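Local coordinates for aromatic amino acid exporter YddG (Starkeya novella, PDB 5I20), which transports a broad range of amino acids, including L-threonine, L-methionine, L-lysine and L-glutamate, across the cell inner membrane, at residues T12-W17 with Y245-L250; L38-G43 with I223-W228; L103-F108 with Y166-R171. All coordinates share one frame; numbering follows the deposited sequence.

Contact 1 (T12-W17 with Y245-L250). With OLC ((2R)-2,3-dihydroxypropyl (9Z)-octadec-9-enoate), chain G; OLC ((2R)-2,3-dihydroxypropyl (9Z)-octadec-9-enoate), chain J.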
loop_
_atom_site.group_PDB
_atom_site.type_symbol
_atom_site.label_atom_id
_atom_site.label_comp_id
_atom_site.label_asym_id
_atom_site.label_seq_id
_atom_site.Cartn_x
_atom_site.Cartn_y
_atom_site.Cartn_z
ATOM N N THR A 12 -8.395 -7.620 -0.978
ATOM C CA THR A 12 -7.382 -8.665 -0.943
ATOM C C THR A 12 -5.980 -8.053 -1.013
ATOM O O THR A 12 -5.026 -8.624 -0.484
ATOM C CB THR A 12 -7.571 -9.695 -2.081
ATOM O OG1 THR A 12 -7.480 -9.048 -3.354
ATOM C CG2 THR A 12 -8.929 -10.383 -1.959
ATOM N N ALA A 13 -5.858 -6.889 -1.649
ATOM C CA ALA A 13 -4.589 -6.160 -1.663
ATOM C C ALA A 13 -4.209 -5.729 -0.252
ATOM O O ALA A 13 -3.048 -5.820 0.150
ATOM C CB ALA A 13 -4.670 -4.947 -2.579
ATOM N N ILE A 14 -5.206 -5.258 0.490
ATOM C CA ILE A 14 -5.022 -4.850 1.877
ATOM C C ILE A 14 -4.614 -6.040 2.743
ATOM O O ILE A 14 -3.789 -5.907 3.648
ATOM C CB ILE A 14 -6.305 -4.207 2.434
ATOM C CG1 ILE A 14 -6.688 -2.995 1.582
ATOM C CG2 ILE A 14 -6.127 -3.816 3.892
ATOM C CD1 ILE A 14 -8.089 -2.468 1.845
ATOM N N LEU A 15 -5.191 -7.204 2.458
ATOM C CA LEU A 15 -4.818 -8.431 3.157
ATOM C C LEU A 15 -3.372 -8.817 2.858
ATOM O O LEU A 15 -2.626 -9.189 3.759
ATOM C CB LEU A 15 -5.753 -9.578 2.773
ATOM C CG LEU A 15 -7.206 -9.453 3.231
ATOM C CD1 LEU A 15 -8.031 -10.627 2.728
ATOM C CD2 LEU A 15 -7.279 -9.351 4.747
ATOM N N LEU A 16 -2.978 -8.718 1.592
ATOM C CA LEU A 16 -1.628 -9.096 1.183
ATOM C C LEU A 16 -0.581 -8.115 1.713
ATOM O O LEU A 16 0.522 -8.517 2.073
ATOM C CB LEU A 16 -1.539 -9.205 -0.344
ATOM C CG LEU A 16 -2.217 -10.435 -0.961
ATOM C CD1 LEU A 16 -2.315 -10.303 -2.471
ATOM C CD2 LEU A 16 -1.473 -11.713 -0.586
ATOM N N TRP A 17 -0.931 -6.833 1.773
ATOM C CA TRP A 17 -0.015 -5.823 2.299
ATOM C C TRP A 17 0.133 -5.938 3.815
ATOM O O TRP A 17 1.095 -5.435 4.390
ATOM C CB TRP A 17 -0.485 -4.419 1.911
ATOM C CG TRP A 17 -0.390 -4.163 0.437
ATOM C CD1 TRP A 17 0.495 -4.726 -0.437
ATOM C CD2 TRP A 17 -1.225 -3.295 -0.340
ATOM N NE1 TRP A 17 0.271 -4.254 -1.708
ATOM C CE2 TRP A 17 -0.781 -3.377 -1.677
ATOM C CE3 TRP A 17 -2.302 -2.456 -0.035
ATOM C CZ2 TRP A 17 -1.378 -2.651 -2.708
ATOM C CZ3 TRP A 17 -2.891 -1.735 -1.059
ATOM C CH2 TRP A 17 -2.428 -1.838 -2.379
ATOM N N TYR A 245 -6.917 1.048 6.526
ATOM C CA TYR A 245 -6.406 1.099 7.899
ATOM C C TYR A 245 -6.542 -0.240 8.631
ATOM O O TYR A 245 -6.194 -0.347 9.802
ATOM C CB TYR A 245 -7.101 2.198 8.709
ATOM C CG TYR A 245 -6.587 3.580 8.394
ATOM C CD1 TYR A 245 -5.232 3.877 8.497
ATOM C CD2 TYR A 245 -7.448 4.580 7.964
ATOM C CE1 TYR A 245 -4.753 5.135 8.197
ATOM C CE2 TYR A 245 -6.980 5.841 7.659
ATOM C CZ TYR A 245 -5.631 6.114 7.776
ATOM O OH TYR A 245 -5.160 7.369 7.472
ATOM N N ALA A 246 -7.050 -1.262 7.951
ATOM C CA ALA A 246 -7.064 -2.594 8.536
ATOM C C ALA A 246 -5.675 -3.221 8.449
ATOM O O ALA A 246 -5.332 -4.091 9.245
ATOM C CB ALA A 246 -8.091 -3.479 7.853
ATOM N N ALA A 247 -4.877 -2.764 7.487
ATOM C CA ALA A 247 -3.554 -3.341 7.249
ATOM C C ALA A 247 -2.614 -3.257 8.462
ATOM O O ALA A 247 -1.981 -4.255 8.798
ATOM C CB ALA A 247 -2.900 -2.691 6.027
ATOM N N PRO A 248 -2.515 -2.084 9.128
ATOM C CA PRO A 248 -1.654 -2.069 10.320
ATOM C C PRO A 248 -2.139 -2.995 11.433
ATOM O O PRO A 248 -1.321 -3.624 12.103
ATOM C CB PRO A 248 -1.713 -0.609 10.778
ATOM C CG PRO A 248 -2.036 0.155 9.541
ATOM C CD PRO A 248 -2.980 -0.727 8.785
ATOM N N VAL A 249 -3.453 -3.077 11.623
ATOM C CA VAL A 249 -4.022 -3.937 12.656
ATOM C C VAL A 249 -3.826 -5.411 12.325
ATOM O O VAL A 249 -3.393 -6.197 13.168
ATOM C CB VAL A 249 -5.526 -3.662 12.854
ATOM C CG1 VAL A 249 -6.125 -4.663 13.829
ATOM C CG2 VAL A 249 -5.743 -2.242 13.343
ATOM N N LEU A 250 -4.154 -5.786 11.094
ATOM C CA LEU A 250 -3.986 -7.162 10.653
ATOM C C LEU A 250 -2.511 -7.550 10.675
ATOM O O LEU A 250 -2.167 -8.686 10.997
ATOM C CB LEU A 250 -4.577 -7.354 9.255
ATOM C CG LEU A 250 -6.107 -7.356 9.176
ATOM C CD1 LEU A 250 -6.578 -7.359 7.734
ATOM C CD2 LEU A 250 -6.685 -8.550 9.928
HETATM C C10 OLC G . 0.686 0.841 0.030
HETATM C C9 OLC G . 0.840 -0.503 -0.592
HETATM C C11 OLC G . 1.789 1.833 -0.101
HETATM C C8 OLC G . 2.095 -0.851 -1.315
HETATM C C16 OLC G . 3.910 1.891 4.488
HETATM C C12 OLC G . 1.798 2.737 1.084
HETATM C C7 OLC G . 2.971 -1.701 -0.459
HETATM C C15 OLC G . 4.443 2.629 3.305
HETATM C C13 OLC G . 3.182 3.247 1.307
HETATM C C6 OLC G . 4.201 -2.075 -1.217
HETATM C C14 OLC G . 3.390 3.532 2.755
HETATM C C5 OLC G . 5.408 -1.597 -0.484
HETATM C C4 OLC G . 6.625 -2.296 -0.994
HETATM C C3 OLC G . 7.794 -1.967 -0.128
HETATM C C2 OLC G . 8.954 -2.822 -0.512
HETATM C C10 OLC J . -5.442 -12.849 0.188
HETATM C C9 OLC J . -6.019 -12.782 -1.187
HETATM C C11 OLC J . -4.303 -13.772 0.463
HETATM C C8 OLC J . -5.382 -13.563 -2.287
HETATM C C7 OLC J . -6.434 -14.084 -3.207
HETATM C C6 OLC J . -7.054 -12.958 -3.963
HETATM C C5 OLC J . -7.105 -13.311 -5.411
HETATM C C4 OLC J . -8.493 -13.140 -5.932
HETATM C C3 OLC J . -8.425 -12.873 -7.399
HETATM C C2 OLC J . -9.726 -13.222 -8.037
HETATM C C1 OLC J . -9.838 -12.524 -9.350
HETATM O O19 OLC J . -11.075 -12.341 -9.922
HETATM O O20 OLC J . -8.840 -12.067 -9.889
#
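Beside the packing of Ile-14 on Ala-247 stands the indole of Trp-17. Over one face lies the lipid of chain G. Its C9 sits 3.4 Å above the Trp-17 ring plane, over the ring centre. The opposite face meets the chain's own backbone, where Ala-13 O is 3.0 Å above the Trp-17 plane and displaced toward the rim. NE1 is hydrogen-bonded to Pro-220 O, which helps fix the turn of the ring. The rings of Trp-228 and Trp-163 also meet the indole, both at steep angles.

The helices themselves touch through small and branched apolar groups. Ile-14 reaches across with its CG2 methyl. This branch stands anti to the backbone N, while CG1 lies beside that N (chi1 -58°). Ile-14 CG2 comes within 4.0 Å of Ala-247 CB. The same methyl also borders Ala-246, so its partners on the second helix are small alanines. The segment axes approach to 8.7 Å at a crossing angle of -38°. Farther along, Leu-15 starts away from the partner helix, but its end returns. There Leu-15 CD2 meets Leu-250 CD1 at 3.7 Å, the two side chains crossing obliquely. No hydrogen bond joins the segments. A second lipid, of chain J, covers the far flank of the first helix. Its C9 lies 3.6 Å from Thr-12 CB, and its C11 touches Leu-16.

The contact joins two transmembrane helices, 3-17 and 246-258, about 8 Å from the centre of the molecule (centre to centre), inside the helical bundle of this DMT-superfamily transporter. Helix 224-234 packs on helix 3-17 at Ala-13 and Trp-17. On the other partner, Tyr-245 and Pro-248 rest on helix 119-136, and Val-249 rests on helix 265-282.

Contact 2 (L38-G43 with I223-W228)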
loop_
_atom_site.group_PDB
_atom_site.type_symbol
_atom_site.label_atom_id
_atom_site.label_comp_id
_atom_site.label_asym_id
_atom_site.label_seq_id
_atom_site.Cartn_x
_atom_site.Cartn_y
_atom_site.Cartn_z
ATOM N N LEU A 38 13.955 -6.923 -7.513
ATOM C CA LEU A 38 13.742 -8.364 -7.543
ATOM C C LEU A 38 12.262 -8.715 -7.396
ATOM O O LEU A 38 11.734 -9.538 -8.142
ATOM C CB LEU A 38 14.560 -9.052 -6.444
ATOM C CG LEU A 38 16.086 -8.999 -6.568
ATOM C CD1 LEU A 38 16.750 -9.582 -5.327
ATOM C CD2 LEU A 38 16.566 -9.728 -7.818
ATOM N N THR A 39 11.590 -8.086 -6.440
ATOM C CA THR A 39 10.199 -8.429 -6.156
ATOM C C THR A 39 9.221 -7.924 -7.221
ATOM O O THR A 39 8.195 -8.557 -7.471
ATOM C CB THR A 39 9.763 -7.889 -4.776
ATOM O OG1 THR A 39 10.140 -6.512 -4.654
ATOM C CG2 THR A 39 10.422 -8.689 -3.663
ATOM N N PHE A 40 9.536 -6.797 -7.851
ATOM C CA PHE A 40 8.648 -6.247 -8.872
ATOM C C PHE A 40 8.844 -6.919 -10.226
ATOM O O PHE A 40 7.935 -6.923 -11.056
ATOM C CB PHE A 40 8.835 -4.734 -8.995
ATOM C CG PHE A 40 7.935 -3.948 -8.087
ATOM C CD1 PHE A 40 8.284 -3.727 -6.765
ATOM C CD2 PHE A 40 6.730 -3.449 -8.548
ATOM C CE1 PHE A 40 7.454 -3.012 -5.926
ATOM C CE2 PHE A 40 5.896 -2.734 -7.714
ATOM C CZ PHE A 40 6.259 -2.517 -6.402
ATOM N N THR A 41 10.028 -7.481 -10.450
ATOM C CA THR A 41 10.243 -8.316 -11.625
ATOM C C THR A 41 9.384 -9.568 -11.490
ATOM O O THR A 41 8.708 -9.971 -12.434
ATOM C CB THR A 41 11.724 -8.706 -11.800
ATOM O OG1 THR A 41 12.502 -7.527 -12.038
ATOM C CG2 THR A 41 11.895 -9.655 -12.974
ATOM N N ILE A 42 9.401 -10.167 -10.303
ATOM C CA ILE A 42 8.564 -11.327 -10.020
ATOM C C ILE A 42 7.091 -10.934 -10.089
ATOM O O ILE A 42 6.272 -11.652 -10.658
ATOM C CB ILE A 42 8.881 -11.934 -8.636
ATOM C CG1 ILE A 42 10.329 -12.432 -8.597
ATOM C CG2 ILE A 42 7.921 -13.074 -8.311
ATOM C CD1 ILE A 42 10.779 -12.930 -7.237
ATOM N N GLY A 43 6.771 -9.774 -9.526
ATOM C CA GLY A 43 5.417 -9.256 -9.549
ATOM C C GLY A 43 4.894 -9.011 -10.948
ATOM O O GLY A 43 3.766 -9.383 -11.274
ATOM N N ILE A 223 0.165 -9.928 -6.949
ATOM C CA ILE A 223 -1.284 -10.056 -6.919
ATOM C C ILE A 223 -1.919 -8.779 -6.380
ATOM O O ILE A 223 -2.918 -8.298 -6.915
ATOM C CB ILE A 223 -1.732 -11.261 -6.066
ATOM C CG1 ILE A 223 -1.263 -12.571 -6.704
ATOM C CG2 ILE A 223 -3.243 -11.275 -5.910
ATOM C CD1 ILE A 223 -1.602 -13.798 -5.888
ATOM N N ALA A 224 -1.313 -8.226 -5.334
ATOM C CA ALA A 224 -1.864 -7.077 -4.627
ATOM C C ALA A 224 -2.063 -5.851 -5.518
ATOM O O ALA A 224 -3.071 -5.165 -5.405
ATOM C CB ALA A 224 -0.985 -6.723 -3.448
ATOM N N PHE A 225 -1.117 -5.569 -6.403
ATOM C CA PHE A 225 -1.244 -4.386 -7.249
ATOM C C PHE A 225 -2.317 -4.571 -8.316
ATOM O O PHE A 225 -2.966 -3.609 -8.725
ATOM C CB PHE A 225 0.098 -4.029 -7.891
ATOM C CG PHE A 225 1.074 -3.424 -6.926
ATOM C CD1 PHE A 225 0.885 -2.139 -6.444
ATOM C CD2 PHE A 225 2.172 -4.143 -6.486
ATOM C CE1 PHE A 225 1.775 -1.581 -5.546
ATOM C CE2 PHE A 225 3.068 -3.590 -5.592
ATOM C CZ PHE A 225 2.869 -2.307 -5.120
ATOM N N TYR A 226 -2.516 -5.807 -8.756
ATOM C CA TYR A 226 -3.544 -6.083 -9.753
ATOM C C TYR A 226 -4.928 -6.087 -9.115
ATOM O O TYR A 226 -5.886 -5.579 -9.696
ATOM C CB TYR A 226 -3.275 -7.416 -10.451
ATOM C CG TYR A 226 -1.894 -7.493 -11.059
ATOM C CD1 TYR A 226 -1.659 -7.066 -12.361
ATOM C CD2 TYR A 226 -0.821 -7.980 -10.325
ATOM C CE1 TYR A 226 -0.395 -7.131 -12.915
ATOM C CE2 TYR A 226 0.445 -8.046 -10.871
ATOM C CZ TYR A 226 0.652 -7.620 -12.165
ATOM O OH TYR A 226 1.912 -7.687 -12.706
ATOM N N THR A 227 -5.029 -6.651 -7.916
ATOM C CA THR A 227 -6.308 -6.719 -7.219
ATOM C C THR A 227 -6.684 -5.343 -6.660
ATOM O O THR A 227 -7.857 -5.051 -6.441
ATOM C CB THR A 227 -6.271 -7.776 -6.088
ATOM O OG1 THR A 227 -7.565 -7.906 -5.497
ATOM C CG2 THR A 227 -5.301 -7.385 -5.017
ATOM N N TRP A 228 -5.680 -4.497 -6.449
ATOM C CA TRP A 228 -5.899 -3.120 -6.021
ATOM C C TRP A 228 -6.356 -2.284 -7.212
ATOM O O TRP A 228 -7.217 -1.411 -7.087
ATOM C CB TRP A 228 -4.620 -2.545 -5.407
ATOM C CG TRP A 228 -4.733 -1.152 -4.865
ATOM C CD1 TRP A 228 -4.186 -0.020 -5.397
ATOM C CD2 TRP A 228 -5.416 -0.744 -3.671
ATOM N NE1 TRP A 228 -4.490 1.065 -4.616
ATOM C CE2 TRP A 228 -5.243 0.651 -3.550
ATOM C CE3 TRP A 228 -6.158 -1.419 -2.699
ATOM C CZ2 TRP A 228 -5.786 1.379 -2.496
ATOM C CZ3 TRP A 228 -6.697 -0.691 -1.652
ATOM C CH2 TRP A 228 -6.509 0.693 -1.560
#
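Tyr-226 and Gly-43 make the one hydrogen bond between the segments. The phenol OH of Tyr-226 donates to Gly-43 O over 2.9 Å. The hydroxyl approaches at a C=O...donor angle of 123°, but from above the carbonyl plane, 38° out of it and not on a lone pair. The carbonyl oxygen in turn lies at the edge of the phenol ring, near its plane.

Beside it, the rings of Phe-40 and Phe-225 meet obliquely. Phe-40 CZ comes to 3.5 Å from Phe-225 CE2. The centroids of these two rings are 5.3 Å apart and their planes are inclined at 41°. The two side chains cross at about a right angle. Phe-225 CG lies beside its own backbone N, which lets the ring meet Phe-40 of helix 32-53.

The next shell holds these groups in place. Tyr-226 rests on Val-181 and Ala-182 of helix 181-199 and on Thr-178. Phe-40 packs on Cys-185 and Val-221, and its ring also meets that of His-79. A bound lipid lies about 4 Å from the Phe-225 side chain.

Ile-223 is the N-cap of helix 224-234. The transmembrane span here is broken into helices 209-221 and 224-234. Such a discontinuous membrane helix brings Phe-225 and Tyr-226 to helix 32-53 just after the break, within the basket-shaped transporter fold.

Contact 3 (L103-F108 with Y166-R171)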
loop_
_atom_site.group_PDB
_atom_site.type_symbol
_atom_site.label_atom_id
_atom_site.label_comp_id
_atom_site.label_asym_id
_atom_site.label_seq_id
_atom_site.Cartn_x
_atom_site.Cartn_y
_atom_site.Cartn_z
ATOM N N LEU A 103 -6.456 7.984 4.420
ATOM C CA LEU A 103 -7.295 9.166 4.592
ATOM C C LEU A 103 -7.284 10.026 3.328
ATOM O O LEU A 103 -8.309 10.574 2.928
ATOM C CB LEU A 103 -6.826 9.985 5.798
ATOM C CG LEU A 103 -7.542 11.311 6.077
ATOM C CD1 LEU A 103 -9.027 11.086 6.329
ATOM C CD2 LEU A 103 -6.897 12.028 7.260
ATOM N N LEU A 104 -6.120 10.128 2.698
ATOM C CA LEU A 104 -5.966 10.928 1.490
ATOM C C LEU A 104 -6.804 10.379 0.342
ATOM O O LEU A 104 -7.419 11.140 -0.403
ATOM C CB LEU A 104 -4.492 10.999 1.083
ATOM C CG LEU A 104 -3.586 11.807 2.013
ATOM C CD1 LEU A 104 -2.145 11.791 1.531
ATOM C CD2 LEU A 104 -4.100 13.236 2.141
ATOM N N ILE A 105 -6.827 9.057 0.206
ATOM C CA ILE A 105 -7.653 8.409 -0.804
ATOM C C ILE A 105 -9.135 8.725 -0.585
ATOM O O ILE A 105 -9.851 9.056 -1.533
ATOM C CB ILE A 105 -7.438 6.877 -0.811
ATOM C CG1 ILE A 105 -6.071 6.543 -1.419
ATOM C CG2 ILE A 105 -8.545 6.174 -1.580
ATOM C CD1 ILE A 105 -5.785 5.065 -1.515
ATOM N N VAL A 106 -9.585 8.632 0.663
ATOM C CA VAL A 106 -10.968 8.955 0.999
ATOM C C VAL A 106 -11.284 10.397 0.615
ATOM O O VAL A 106 -12.279 10.661 -0.057
ATOM C CB VAL A 106 -11.261 8.747 2.501
ATOM C CG1 VAL A 106 -12.661 9.239 2.845
ATOM C CG2 VAL A 106 -11.101 7.282 2.882
ATOM N N LEU A 107 -10.422 11.321 1.028
ATOM C CA LEU A 107 -10.597 12.733 0.705
ATOM C C LEU A 107 -10.505 12.998 -0.803
ATOM O O LEU A 107 -11.306 13.755 -1.352
ATOM C CB LEU A 107 -9.566 13.583 1.459
ATOM C CG LEU A 107 -9.712 13.615 2.986
ATOM C CD1 LEU A 107 -8.564 14.369 3.645
ATOM C CD2 LEU A 107 -11.053 14.222 3.385
ATOM N N PHE A 108 -9.546 12.366 -1.476
ATOM C CA PHE A 108 -9.347 12.614 -2.904
ATOM C C PHE A 108 -10.424 11.952 -3.764
ATOM O O PHE A 108 -10.578 12.292 -4.937
ATOM C CB PHE A 108 -7.959 12.136 -3.354
ATOM C CG PHE A 108 -6.817 12.902 -2.737
ATOM C CD1 PHE A 108 -7.028 14.127 -2.128
ATOM C CD2 PHE A 108 -5.529 12.392 -2.768
ATOM C CE1 PHE A 108 -5.975 14.828 -1.558
ATOM C CE2 PHE A 108 -4.474 13.090 -2.202
ATOM C CZ PHE A 108 -4.699 14.309 -1.598
ATOM N N TYR A 166 -2.078 8.188 -7.263
ATOM C CA TYR A 166 -2.015 7.022 -8.137
ATOM C C TYR A 166 -3.256 6.139 -8.003
ATOM O O TYR A 166 -3.819 5.689 -9.000
ATOM C CB TYR A 166 -0.765 6.189 -7.841
ATOM C CG TYR A 166 -0.798 4.828 -8.494
ATOM C CD1 TYR A 166 -0.487 4.675 -9.840
ATOM C CD2 TYR A 166 -1.152 3.697 -7.770
ATOM C CE1 TYR A 166 -0.525 3.432 -10.447
ATOM C CE2 TYR A 166 -1.191 2.453 -8.365
ATOM C CZ TYR A 166 -0.878 2.326 -9.704
ATOM O OH TYR A 166 -0.916 1.086 -10.294
ATOM N N SER A 167 -3.671 5.894 -6.764
ATOM C CA SER A 167 -4.819 5.034 -6.493
ATOM C C SER A 167 -6.125 5.642 -6.993
ATOM O O SER A 167 -6.891 4.994 -7.708
ATOM C CB SER A 167 -4.930 4.748 -4.996
ATOM O OG SER A 167 -3.787 4.063 -4.519
ATOM N N VAL A 168 -6.379 6.886 -6.605
ATOM C CA VAL A 168 -7.602 7.574 -7.000
ATOM C C VAL A 168 -7.637 7.823 -8.507
ATOM O O VAL A 168 -8.677 7.654 -9.145
ATOM C CB VAL A 168 -7.755 8.910 -6.239
ATOM C CG1 VAL A 168 -8.917 9.721 -6.787
ATOM C CG2 VAL A 168 -7.936 8.648 -4.751
ATOM N N ALA A 169 -6.497 8.206 -9.078
ATOM C CA ALA A 169 -6.429 8.502 -10.509
ATOM C C ALA A 169 -6.528 7.240 -11.364
ATOM O O ALA A 169 -6.719 7.323 -12.580
ATOM C CB ALA A 169 -5.148 9.254 -10.839
ATOM N N SER A 170 -6.398 6.077 -10.734
ATOM C CA SER A 170 -6.533 4.813 -11.451
ATOM C C SER A 170 -7.939 4.644 -12.021
ATOM O O SER A 170 -8.113 4.007 -13.062
ATOM C CB SER A 170 -6.189 3.632 -10.540
ATOM O OG SER A 170 -4.814 3.640 -10.201
ATOM N N ARG A 171 -8.939 5.218 -11.355
ATOM C CA ARG A 171 -10.310 5.129 -11.852
ATOM C C ARG A 171 -10.464 5.879 -13.174
ATOM O O ARG A 171 -11.279 5.507 -14.015
ATOM C CB ARG A 171 -11.308 5.662 -10.821
ATOM C CG ARG A 171 -12.746 5.662 -11.319
ATOM C CD ARG A 171 -13.742 5.518 -10.188
ATOM N NE ARG A 171 -13.658 4.205 -9.562
ATOM C CZ ARG A 171 -14.711 3.469 -9.225
ATOM N NH1 ARG A 171 -15.939 3.918 -9.457
ATOM N NH2 ARG A 171 -14.537 2.285 -8.658
#
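Val-168 holds CG1 anti to its backbone N (chi1 172°) and CG2 beside that N, which sends both methyls to the helix of Ile-105 and Phe-108. CG1 of Val-168 reaches Phe-108 O at 3.6 Å. The other methyl, Val-168 CG2, lies 3.8 Å from Phe-108 CB and also faces Ile-105 CG2. The Phe-108 ring itself leads away from the partner helix, with Leu-104 C above one face, toward the rim. Ile-105 runs extended from CA to CD1 (chi2 -178°) and slides past Val-168 in the opposite direction. Its tip, CD1, stops 3.6 Å from Ser-167 CB.

This mainly apolar seam joins helix 101-108 to the end of helix 150-169, close to the cytoplasmic end of the helical bundle of a DMT transporter. The hydroxyl of Ser-167 is hydrogen-bonded to Trp-163 O and to Trp-228 NE1.

Behind the seam, Ser-170 OG donates to Tyr-166 O at 2.6 Å. The donor is tilted 24° from the carbonyl plane. Ser-170 OG also sits over the centre of the Tyr-166 ring. His-70 NE2 hydrogen-bonds to the same carbonyl oxygen, and the His-70 ring stacks on Tyr-166.

The three contacts enclose one another along the chain. Contact 1 pairs the outermost segments, contact 2 the next and contact 3 the innermost. Each joins the first EamA-like range to the second. Their centres lie about 15 Å (contacts 1 and 2), 17 Å (1 and 3) and 19 Å (2 and 3) apart. Segment 223-228, at the start of helix 224-234, is the common neighbour: its Trp-228 touches both other contacts. The link from contact 1 to contact 3 is weaker, through Tyr-245 OH and Leu-103 N. Together they tie both halves of the all-helical basket, whose central cavity binds substrates.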